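Local coordinates for DNA-binding protein reb1 (Schizosaccharomyces pombe, PDB 5EYB) that binds specific DNA sites in ribosomal gene spacers and upstream of many genes, and helps terminate transcription by RNA polymerase I, at residues Y21-F29 / P52-E63; E286-I294 / M323-I334. All coordinates share one frame; numbering follows the deposited sequence.

Contact 1: Y21-F29 / P52-E63; sequences YLERRMQNF and PLSSLVKLLVQE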
loop_
_atom_site.group_PDB
_atom_site.type_symbol
_atom_site.label_atom_id
_atom_site.label_comp_id
_atom_site.label_asym_id
_atom_site.label_seq_id
_atom_site.Cartn_x
_atom_site.Cartn_y
_atom_site.Cartn_z
ATOM N N TYR A 21 -24.967 -5.889 6.211
ATOM C CA TYR A 21 -24.953 -6.142 7.646
ATOM C C TYR A 21 -24.925 -4.832 8.427
ATOM O O TYR A 21 -25.661 -4.659 9.398
ATOM C CB TYR A 21 -23.754 -7.009 8.034
ATOM C CG TYR A 21 -23.614 -7.199 9.527
ATOM C CD1 TYR A 21 -24.458 -8.057 10.217
ATOM C CD2 TYR A 21 -22.641 -6.516 10.247
ATOM C CE1 TYR A 21 -24.339 -8.231 11.583
ATOM C CE2 TYR A 21 -22.513 -6.684 11.613
ATOM C CZ TYR A 21 -23.365 -7.543 12.275
ATOM O OH TYR A 21 -23.247 -7.716 13.635
ATOM N N LEU A 22 -24.073 -3.913 7.990
ATOM C CA LEU A 22 -23.932 -2.621 8.646
ATOM C C LEU A 22 -25.242 -1.845 8.613
ATOM O O LEU A 22 -25.696 -1.337 9.635
ATOM C CB LEU A 22 -22.825 -1.804 7.982
ATOM C CG LEU A 22 -22.343 -0.586 8.769
ATOM C CD1 LEU A 22 -21.723 -1.036 10.083
ATOM C CD2 LEU A 22 -21.350 0.227 7.952
ATOM N N GLU A 23 -25.842 -1.764 7.431
ATOM C CA GLU A 23 -27.090 -1.036 7.246
ATOM C C GLU A 23 -28.213 -1.620 8.099
ATOM O O GLU A 23 -28.990 -0.879 8.701
ATOM C CB GLU A 23 -27.493 -1.038 5.770
ATOM N N ARG A 24 -28.292 -2.948 8.150
ATOM C CA ARG A 24 -29.311 -3.629 8.945
ATOM C C ARG A 24 -29.099 -3.383 10.436
ATOM O O ARG A 24 -30.043 -3.094 11.170
ATOM C CB ARG A 24 -29.305 -5.135 8.662
ATOM C CG ARG A 24 -30.321 -5.920 9.486
ATOM C CD ARG A 24 -29.985 -7.408 9.548
ATOM N NE ARG A 24 -30.863 -8.129 10.469
ATOM C CZ ARG A 24 -30.706 -9.403 10.817
ATOM N NH1 ARG A 24 -29.698 -10.110 10.325
ATOM N NH2 ARG A 24 -31.556 -9.971 11.662
ATOM N N ARG A 25 -27.849 -3.497 10.873
ATOM C CA ARG A 25 -27.502 -3.293 12.272
ATOM C C ARG A 25 -27.743 -1.843 12.676
ATOM O O ARG A 25 -27.994 -1.544 13.842
ATOM C CB ARG A 25 -26.042 -3.680 12.521
ATOM C CG ARG A 25 -25.736 -4.060 13.959
ATOM C CD ARG A 25 -26.670 -5.155 14.437
ATOM N NE ARG A 25 -26.674 -6.299 13.530
ATOM C CZ ARG A 25 -27.563 -7.286 13.578
ATOM N NH1 ARG A 25 -28.528 -7.269 14.489
ATOM N NH2 ARG A 25 -27.493 -8.288 12.711
ATOM N N MET A 26 -27.670 -0.951 11.695
ATOM C CA MET A 26 -27.879 0.470 11.926
ATOM C C MET A 26 -29.360 0.818 11.970
ATOM O O MET A 26 -29.777 1.696 12.722
ATOM C CB MET A 26 -27.184 1.289 10.842
ATOM C CG MET A 26 -26.435 2.488 11.372
ATOM S SD MET A 26 -25.216 2.010 12.606
ATOM C CE MET A 26 -24.324 0.757 11.705
ATOM N N GLN A 27 -30.149 0.132 11.148
ATOM C CA GLN A 27 -31.595 0.317 11.153
ATOM C C GLN A 27 -32.182 -0.151 12.480
ATOM O O GLN A 27 -33.079 0.484 13.032
ATOM C CB GLN A 27 -32.244 -0.436 9.990
ATOM N N ASN A 28 -31.663 -1.264 12.989
ATOM C CA ASN A 28 -32.117 -1.812 14.261
ATOM C C ASN A 28 -31.683 -0.937 15.427
ATOM O O ASN A 28 -32.370 -0.849 16.444
ATOM C CB ASN A 28 -31.592 -3.236 14.446
ATOM C CG ASN A 28 -32.145 -4.199 13.414
ATOM O OD1 ASN A 28 -33.296 -4.082 12.990
ATOM N ND2 ASN A 28 -31.323 -5.157 13.001
ATOM N N PHE A 29 -30.532 -0.294 15.264
ATOM C CA PHE A 29 -30.005 0.626 16.261
ATOM C C PHE A 29 -30.933 1.818 16.443
ATOM O O PHE A 29 -31.227 2.222 17.569
ATOM C CB PHE A 29 -28.611 1.100 15.855
ATOM C CG PHE A 29 -28.013 2.106 16.795
ATOM C CD1 PHE A 29 -27.469 1.708 18.004
ATOM C CD2 PHE A 29 -27.985 3.449 16.464
ATOM C CE1 PHE A 29 -26.915 2.631 18.866
ATOM C CE2 PHE A 29 -27.432 4.376 17.323
ATOM C CZ PHE A 29 -26.895 3.967 18.524
ATOM N N PRO A 52 -24.813 4.451 23.572
ATOM C CA PRO A 52 -25.189 3.258 22.804
ATOM C C PRO A 52 -24.387 3.091 21.519
ATOM O O PRO A 52 -24.095 1.963 21.125
ATOM C CB PRO A 52 -26.667 3.500 22.486
ATOM C CG PRO A 52 -26.827 4.975 22.540
ATOM C CD PRO A 52 -25.910 5.431 23.631
ATOM N N LEU A 53 -24.041 4.201 20.877
ATOM C CA LEU A 53 -23.294 4.159 19.626
ATOM C C LEU A 53 -21.901 3.595 19.869
ATOM O O LEU A 53 -21.343 2.901 19.021
ATOM C CB LEU A 53 -23.209 5.551 19.000
ATOM C CG LEU A 53 -22.613 5.625 17.594
ATOM C CD1 LEU A 53 -23.378 4.724 16.640
ATOM C CD2 LEU A 53 -22.613 7.060 17.094
ATOM N N SER A 54 -21.352 3.896 21.040
ATOM C CA SER A 54 -20.074 3.341 21.461
ATOM C C SER A 54 -20.199 1.837 21.683
ATOM O O SER A 54 -19.315 1.068 21.311
ATOM C CB SER A 54 -19.587 4.034 22.735
ATOM O OG SER A 54 -18.351 3.501 23.172
ATOM N N SER A 55 -21.310 1.425 22.287
ATOM C CA SER A 55 -21.586 0.011 22.516
ATOM C C SER A 55 -21.782 -0.733 21.198
ATOM O O SER A 55 -21.389 -1.893 21.061
ATOM C CB SER A 55 -22.824 -0.162 23.399
ATOM O OG SER A 55 -22.603 0.348 24.703
ATOM N N LEU A 56 -22.394 -0.055 20.234
ATOM C CA LEU A 56 -22.682 -0.650 18.934
ATOM C C LEU A 56 -21.412 -0.965 18.151
ATOM O O LEU A 56 -21.300 -2.023 17.536
ATOM C CB LEU A 56 -23.576 0.280 18.116
ATOM C CG LEU A 56 -23.894 -0.165 16.689
ATOM C CD1 LEU A 56 -24.676 -1.469 16.694
ATOM C CD2 LEU A 56 -24.661 0.924 15.965
ATOM N N VAL A 57 -20.462 -0.036 18.169
ATOM C CA VAL A 57 -19.210 -0.220 17.448
ATOM C C VAL A 57 -18.430 -1.396 18.027
ATOM O O VAL A 57 -17.895 -2.221 17.285
ATOM C CB VAL A 57 -18.341 1.051 17.490
ATOM C CG1 VAL A 57 -16.971 0.787 16.874
ATOM C CG2 VAL A 57 -19.040 2.191 16.767
ATOM N N LYS A 58 -18.378 -1.467 19.354
ATOM C CA LYS A 58 -17.741 -2.580 20.046
ATOM C C LYS A 58 -18.297 -3.917 19.565
ATOM O O LYS A 58 -17.555 -4.889 19.413
ATOM C CB LYS A 58 -17.924 -2.444 21.559
ATOM C CG LYS A 58 -16.636 -2.173 22.318
ATOM C CD LYS A 58 -16.885 -2.026 23.812
ATOM C CE LYS A 58 -17.677 -0.767 24.120
ATOM N NZ LYS A 58 -18.031 -0.676 25.562
ATOM N N LEU A 59 -19.606 -3.954 19.324
ATOM C CA LEU A 59 -20.265 -5.141 18.792
ATOM C C LEU A 59 -19.783 -5.438 17.377
ATOM O O LEU A 59 -19.454 -6.579 17.050
ATOM C CB LEU A 59 -21.787 -4.964 18.814
ATOM C CG LEU A 59 -22.667 -6.049 18.188
ATOM C CD1 LEU A 59 -23.922 -6.222 19.012
ATOM C CD2 LEU A 59 -23.037 -5.705 16.750
ATOM N N LEU A 60 -19.753 -4.400 16.543
ATOM C CA LEU A 60 -19.302 -4.520 15.159
ATOM C C LEU A 60 -17.892 -5.088 15.075
ATOM O O LEU A 60 -17.618 -5.972 14.262
ATOM C CB LEU A 60 -19.354 -3.159 14.464
ATOM C CG LEU A 60 -20.739 -2.535 14.314
ATOM C CD1 LEU A 60 -20.635 -1.189 13.624
ATOM C CD2 LEU A 60 -21.663 -3.467 13.548
ATOM N N VAL A 61 -17.004 -4.571 15.920
ATOM C CA VAL A 61 -15.622 -5.027 15.961
ATOM C C VAL A 61 -15.567 -6.521 16.243
ATOM O O VAL A 61 -14.794 -7.254 15.625
ATOM C CB VAL A 61 -14.807 -4.271 17.026
ATOM C CG1 VAL A 61 -13.395 -4.830 17.112
ATOM C CG2 VAL A 61 -14.773 -2.785 16.712
ATOM N N GLN A 62 -16.406 -6.968 17.169
ATOM C CA GLN A 62 -16.478 -8.381 17.517
ATOM C C GLN A 62 -17.180 -9.179 16.424
ATOM O O GLN A 62 -16.797 -10.312 16.125
ATOM C CB GLN A 62 -17.200 -8.565 18.850
ATOM C CG GLN A 62 -17.448 -10.013 19.219
ATOM C CD GLN A 62 -18.393 -10.159 20.388
ATOM O OE1 GLN A 62 -19.367 -10.907 20.322
ATOM N NE2 GLN A 62 -18.110 -9.444 21.472
ATOM N N GLU A 63 -18.206 -8.580 15.827
ATOM C CA GLU A 63 -19.011 -9.263 14.819
ATOM C C GLU A 63 -18.342 -9.279 13.447
ATOM O O GLU A 63 -18.699 -10.083 12.588
ATOM C CB GLU A 63 -20.392 -8.613 14.716
ATOM C CG GLU A 63 -21.289 -8.857 15.920
ATOM C CD GLU A 63 -21.820 -10.274 15.974
ATOM O OE1 GLU A 63 -21.106 -11.164 16.487
ATOM O OE2 GLU A 63 -22.955 -10.497 15.503
#
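Phe29 lays one face of its ring against Leu56: methyl CD2 sits 3.9 Å from the ring centroid and 26° off the ring normal, a CH-pi contact displaced toward the CG-CD1 bond. The far end of the same ring, CE1 and CZ, reaches Pro52 and Leu53 near the start of segment 52-63, CE1 lying 3.7 Å from CB of Pro52. With CG of Phe29 trans to the backbone N, chi1 carries the ring across to these three residues. Leu56 is shared out by its two branches: CD2 also meets SD of Met26 at 3.6 Å, while CD1 lies against the aliphatic CG of Arg25. Leu60 divides its methyls likewise, CD1 touching CD1 of Leu22 and CD2 resting obliquely by CE2 of Tyr21 at 3.8 Å. At the more exposed end the hydroxyl OH of Tyr21 lies by CB and CG of Glu63, the ring plane turned 57° from the carboxylate. Helices 69-79 and 37-43 pack against the same pair, Leu76 on Met26 and Val40 on Phe29, and Lys58 of segment 52-63 packs on a DNA phosphate. The arrangement is a roughly antiparallel helix pair, the segment axes at 151°, within the first Myb-associated domain of Reb1, whose family belongs to the helix-turn-helix clan.

Contact 2: E286-I294 / M323-I334; sequences ENVWLLERI and MLFQFINLKKMI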
loop_
_atom_site.group_PDB
_atom_site.type_symbol
_atom_site.label_atom_id
_atom_site.label_comp_id
_atom_site.label_asym_id
_atom_site.label_seq_id
_atom_site.Cartn_x
_atom_site.Cartn_y
_atom_site.Cartn_z
ATOM N N GLU A 286 17.945 30.265 3.803
ATOM C CA GLU A 286 17.376 28.977 4.183
ATOM C C GLU A 286 18.441 27.882 4.172
ATOM O O GLU A 286 18.472 27.025 5.057
ATOM C CB GLU A 286 16.221 28.606 3.252
ATOM N N ASN A 287 19.314 27.920 3.169
ATOM C CA ASN A 287 20.414 26.967 3.071
ATOM C C ASN A 287 21.411 27.129 4.212
ATOM O O ASN A 287 21.923 26.143 4.742
ATOM C CB ASN A 287 21.133 27.110 1.729
ATOM C CG ASN A 287 20.362 26.483 0.586
ATOM O OD1 ASN A 287 19.625 25.517 0.777
ATOM N ND2 ASN A 287 20.534 27.028 -0.612
ATOM N N VAL A 288 21.683 28.378 4.580
ATOM C CA VAL A 288 22.590 28.677 5.684
ATOM C C VAL A 288 22.092 28.071 6.989
ATOM O O VAL A 288 22.835 27.376 7.684
ATOM C CB VAL A 288 22.765 30.194 5.880
ATOM C CG1 VAL A 288 23.551 30.473 7.150
ATOM C CG2 VAL A 288 23.453 30.811 4.677
ATOM N N TRP A 289 20.831 28.338 7.313
ATOM C CA TRP A 289 20.227 27.835 8.540
ATOM C C TRP A 289 20.321 26.317 8.624
ATOM O O TRP A 289 20.643 25.763 9.676
ATOM C CB TRP A 289 18.764 28.274 8.641
ATOM C CG TRP A 289 18.057 27.705 9.835
ATOM C CD1 TRP A 289 17.986 28.252 11.084
ATOM C CD2 TRP A 289 17.328 26.475 9.895
ATOM N NE1 TRP A 289 17.255 27.438 11.916
ATOM C CE2 TRP A 289 16.840 26.340 11.209
ATOM C CE3 TRP A 289 17.041 25.474 8.963
ATOM C CZ2 TRP A 289 16.079 25.245 11.614
ATOM C CZ3 TRP A 289 16.287 24.389 9.365
ATOM C CH2 TRP A 289 15.815 24.281 10.678
ATOM N N LEU A 290 20.045 25.652 7.507
ATOM C CA LEU A 290 20.098 24.197 7.454
ATOM C C LEU A 290 21.514 23.688 7.684
ATOM O O LEU A 290 21.733 22.793 8.495
ATOM C CB LEU A 290 19.570 23.689 6.113
ATOM C CG LEU A 290 19.592 22.172 5.918
ATOM C CD1 LEU A 290 18.853 21.474 7.047
ATOM C CD2 LEU A 290 18.996 21.793 4.571
ATOM N N LEU A 291 22.475 24.268 6.973
ATOM C CA LEU A 291 23.866 23.853 7.107
ATOM C C LEU A 291 24.421 24.187 8.490
ATOM O O LEU A 291 25.287 23.482 9.005
ATOM C CB LEU A 291 24.728 24.501 6.023
ATOM C CG LEU A 291 24.441 24.067 4.584
ATOM C CD1 LEU A 291 25.398 24.751 3.620
ATOM C CD2 LEU A 291 24.525 22.552 4.451
ATOM N N GLU A 292 23.919 25.261 9.089
ATOM C CA GLU A 292 24.347 25.640 10.430
ATOM C C GLU A 292 23.767 24.703 11.478
ATOM O O GLU A 292 24.446 24.335 12.437
ATOM C CB GLU A 292 23.950 27.084 10.740
ATOM C CG GLU A 292 24.882 28.114 10.133
ATOM C CD GLU A 292 24.446 29.533 10.417
ATOM O OE1 GLU A 292 23.223 29.769 10.514
ATOM O OE2 GLU A 292 25.327 30.410 10.546
ATOM N N ARG A 293 22.511 24.317 11.294
ATOM C CA ARG A 293 21.865 23.393 12.216
ATOM C C ARG A 293 22.495 22.007 12.094
ATOM O O ARG A 293 22.583 21.268 13.072
ATOM C CB ARG A 293 20.358 23.331 11.954
ATOM N N ILE A 294 22.944 21.667 10.892
ATOM C CA ILE A 294 23.639 20.405 10.673
ATOM C C ILE A 294 25.042 20.467 11.270
ATOM O O ILE A 294 25.488 19.525 11.928
ATOM C CB ILE A 294 23.721 20.060 9.177
ATOM C CG1 ILE A 294 22.338 19.661 8.655
ATOM C CG2 ILE A 294 24.714 18.937 8.941
ATOM C CD1 ILE A 294 22.310 19.328 7.181
ATOM N N MET A 323 14.271 17.893 4.160
ATOM C CA MET A 323 15.524 18.516 4.560
ATOM C C MET A 323 16.695 17.641 4.137
ATOM O O MET A 323 17.726 18.146 3.693
ATOM C CB MET A 323 15.555 18.759 6.069
ATOM C CG MET A 323 14.261 19.320 6.621
ATOM S SD MET A 323 14.435 20.021 8.268
ATOM C CE MET A 323 15.369 21.487 7.871
ATOM N N LEU A 324 16.527 16.328 4.277
ATOM C CA LEU A 324 17.539 15.374 3.833
ATOM C C LEU A 324 17.755 15.496 2.335
ATOM O O LEU A 324 18.887 15.473 1.859
ATOM C CB LEU A 324 17.142 13.939 4.186
ATOM C CG LEU A 324 17.628 13.374 5.520
ATOM C CD1 LEU A 324 17.037 14.147 6.675
ATOM C CD2 LEU A 324 17.267 11.908 5.634
ATOM N N PHE A 325 16.659 15.625 1.598
ATOM C CA PHE A 325 16.724 15.806 0.158
ATOM C C PHE A 325 17.526 17.051 -0.193
ATOM O O PHE A 325 18.358 17.029 -1.100
ATOM C CB PHE A 325 15.317 15.899 -0.431
ATOM C CG PHE A 325 15.295 16.066 -1.922
ATOM C CD1 PHE A 325 15.606 15.005 -2.757
ATOM C CD2 PHE A 325 14.961 17.284 -2.489
ATOM C CE1 PHE A 325 15.585 15.156 -4.134
ATOM C CE2 PHE A 325 14.937 17.443 -3.864
ATOM C CZ PHE A 325 15.250 16.378 -4.688
ATOM N N GLN A 326 17.278 18.131 0.541
ATOM C CA GLN A 326 17.965 19.392 0.297
ATOM C C GLN A 326 19.448 19.298 0.636
ATOM O O GLN A 326 20.292 19.866 -0.057
ATOM C CB GLN A 326 17.313 20.520 1.098
ATOM C CG GLN A 326 17.973 21.879 0.900
ATOM C CD GLN A 326 17.835 22.402 -0.520
ATOM O OE1 GLN A 326 17.022 21.909 -1.302
ATOM N NE2 GLN A 326 18.631 23.410 -0.857
ATOM N N PHE A 327 19.757 18.576 1.707
ATOM C CA PHE A 327 21.140 18.385 2.122
ATOM C C PHE A 327 21.925 17.587 1.080
ATOM O O PHE A 327 23.092 17.882 0.821
ATOM C CB PHE A 327 21.196 17.690 3.484
ATOM C CG PHE A 327 22.589 17.511 4.020
ATOM C CD1 PHE A 327 23.490 18.563 4.014
ATOM C CD2 PHE A 327 22.989 16.296 4.545
ATOM C CE1 PHE A 327 24.768 18.402 4.512
ATOM C CE2 PHE A 327 24.264 16.130 5.043
ATOM C CZ PHE A 327 25.155 17.185 5.027
ATOM N N ILE A 328 21.281 16.585 0.485
ATOM C CA ILE A 328 21.908 15.775 -0.556
ATOM C C ILE A 328 22.325 16.644 -1.739
ATOM O O ILE A 328 23.456 16.555 -2.222
ATOM C CB ILE A 328 20.969 14.655 -1.061
ATOM C CG1 ILE A 328 20.591 13.704 0.075
ATOM C CG2 ILE A 328 21.626 13.874 -2.189
ATOM C CD1 ILE A 328 21.761 12.980 0.652
ATOM N N ASN A 329 21.410 17.494 -2.194
ATOM C CA ASN A 329 21.673 18.350 -3.343
ATOM C C ASN A 329 22.720 19.417 -3.044
ATOM O O ASN A 329 23.472 19.822 -3.929
ATOM C CB ASN A 329 20.380 19.009 -3.821
ATOM C CG ASN A 329 19.371 18.001 -4.333
ATOM O OD1 ASN A 329 19.483 16.804 -4.070
ATOM N ND2 ASN A 329 18.375 18.482 -5.070
ATOM N N LEU A 330 22.767 19.866 -1.795
ATOM C CA LEU A 330 23.762 20.848 -1.387
ATOM C C LEU A 330 25.158 20.239 -1.377
ATOM O O LEU A 330 26.116 20.874 -1.813
ATOM C CB LEU A 330 23.425 21.424 -0.011
ATOM C CG LEU A 330 22.272 22.426 0.018
ATOM C CD1 LEU A 330 21.998 22.878 1.439
ATOM C CD2 LEU A 330 22.575 23.618 -0.880
ATOM N N LYS A 331 25.269 19.010 -0.879
ATOM C CA LYS A 331 26.543 18.294 -0.885
ATOM C C LYS A 331 27.052 18.106 -2.312
ATOM O O LYS A 331 28.255 18.161 -2.569
ATOM C CB LYS A 331 26.405 16.933 -0.192
ATOM C CG LYS A 331 26.455 16.987 1.328
ATOM C CD LYS A 331 25.999 15.671 1.951
ATOM C CE LYS A 331 26.854 14.499 1.500
ATOM N NZ LYS A 331 28.261 14.615 1.965
ATOM N N LYS A 332 26.121 17.896 -3.236
ATOM C CA LYS A 332 26.459 17.643 -4.632
ATOM C C LYS A 332 26.845 18.920 -5.387
ATOM O O LYS A 332 27.680 18.884 -6.292
ATOM C CB LYS A 332 25.283 16.953 -5.331
ATOM C CG LYS A 332 25.544 16.559 -6.780
ATOM C CD LYS A 332 24.293 15.976 -7.429
ATOM C CE LYS A 332 24.527 15.661 -8.901
ATOM N NZ LYS A 332 23.304 15.120 -9.560
ATOM N N MET A 333 26.245 20.046 -5.010
ATOM C CA MET A 333 26.434 21.291 -5.754
ATOM C C MET A 333 27.478 22.225 -5.143
ATOM O O MET A 333 28.190 22.918 -5.871
ATOM C CB MET A 333 25.102 22.034 -5.888
ATOM C CG MET A 333 24.050 21.271 -6.676
ATOM S SD MET A 333 24.680 20.615 -8.236
ATOM C CE MET A 333 23.273 19.654 -8.791
ATOM N N ILE A 334 27.565 22.252 -3.816
ATOM C CA ILE A 334 28.549 23.099 -3.145
ATOM C C ILE A 334 29.955 22.524 -3.311
ATOM O O ILE A 334 30.224 21.398 -2.891
ATOM C CB ILE A 334 28.242 23.259 -1.648
ATOM C CG1 ILE A 334 26.878 23.918 -1.449
ATOM C CG2 ILE A 334 29.330 24.071 -0.964
ATOM C CD1 ILE A 334 26.430 23.962 -0.009
#
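Leu290, Leu291 and Ile294 supply most of the apolar surface that segment 286-294 offers to segment 323-334, whose helix crosses it at nearly a right angle. CD1 of Leu290 meets the methyl CE of Met323 at 3.6 Å, and its CD2 touches CG of Gln326. Leu291 CD2 touches both CD1 of Leu330, 3.9 Å away, and the edge of the Phe327 ring, while its CD1 meets CD1 of Ile334 tip to tip just past the helix end. Around this pair pack helix 307-314, with Trp307 against Ile294 and Met323, and helix 342-356, with Phe353 against Leu291.

Two aromatic rings take part differently. Ile294 drives CD1 over one face of Phe327, 3.7 Å from the centroid and 19° off the ring normal, a CH-pi contact; CD of Lys331 covers the opposite face. Trp289 instead receives CE of Met323 at its edge, near CZ3. The bend in Met323 at chi3 (71°) turns that methyl back toward both Trp289 and Leu290. The indole NE1 is hydrogen-bonded to OE2 of Glu313.

The polar part is a single amide pair: NE2 of Gln326 donates to OD1 of Asn287 over 2.8 Å, with a rather bent N-H...O angle of 138°. The two amide planes are almost parallel, and CD1 of Leu330 flanks the same oxygen. A leucine in place of Asn287 would probably leave the Gln326 amide without this acceptor and bring a branched apolar tip against it. The chemistry thus implies a mainly hydrophobic interface whose buried side-chain carbonyl is satisfied from across the contact.

Overall arrangement
Contacts 1 and 2 lie on opposite sides of the chain's centre, their own centres about 53 Å apart, and share no helix. Each joins two helices of a separate small helical unit in an elongated, strand-free protein. Contact 1, in the first Myb-associated domain, is partly buried and grades from a leucine-rich interior to more exposed residues such as Glu63, its nearest atom about 4 Å from the DNA. Contact 2, toward the C-terminal end, is buried and farther from the DNA, its nearest atom at about 10 Å. Geometry differs too: a roughly antiparallel pair against a nearly perpendicular one. Contact 1 is apolar apart from a polar fringe, whereas contact 2 encloses a buried amide.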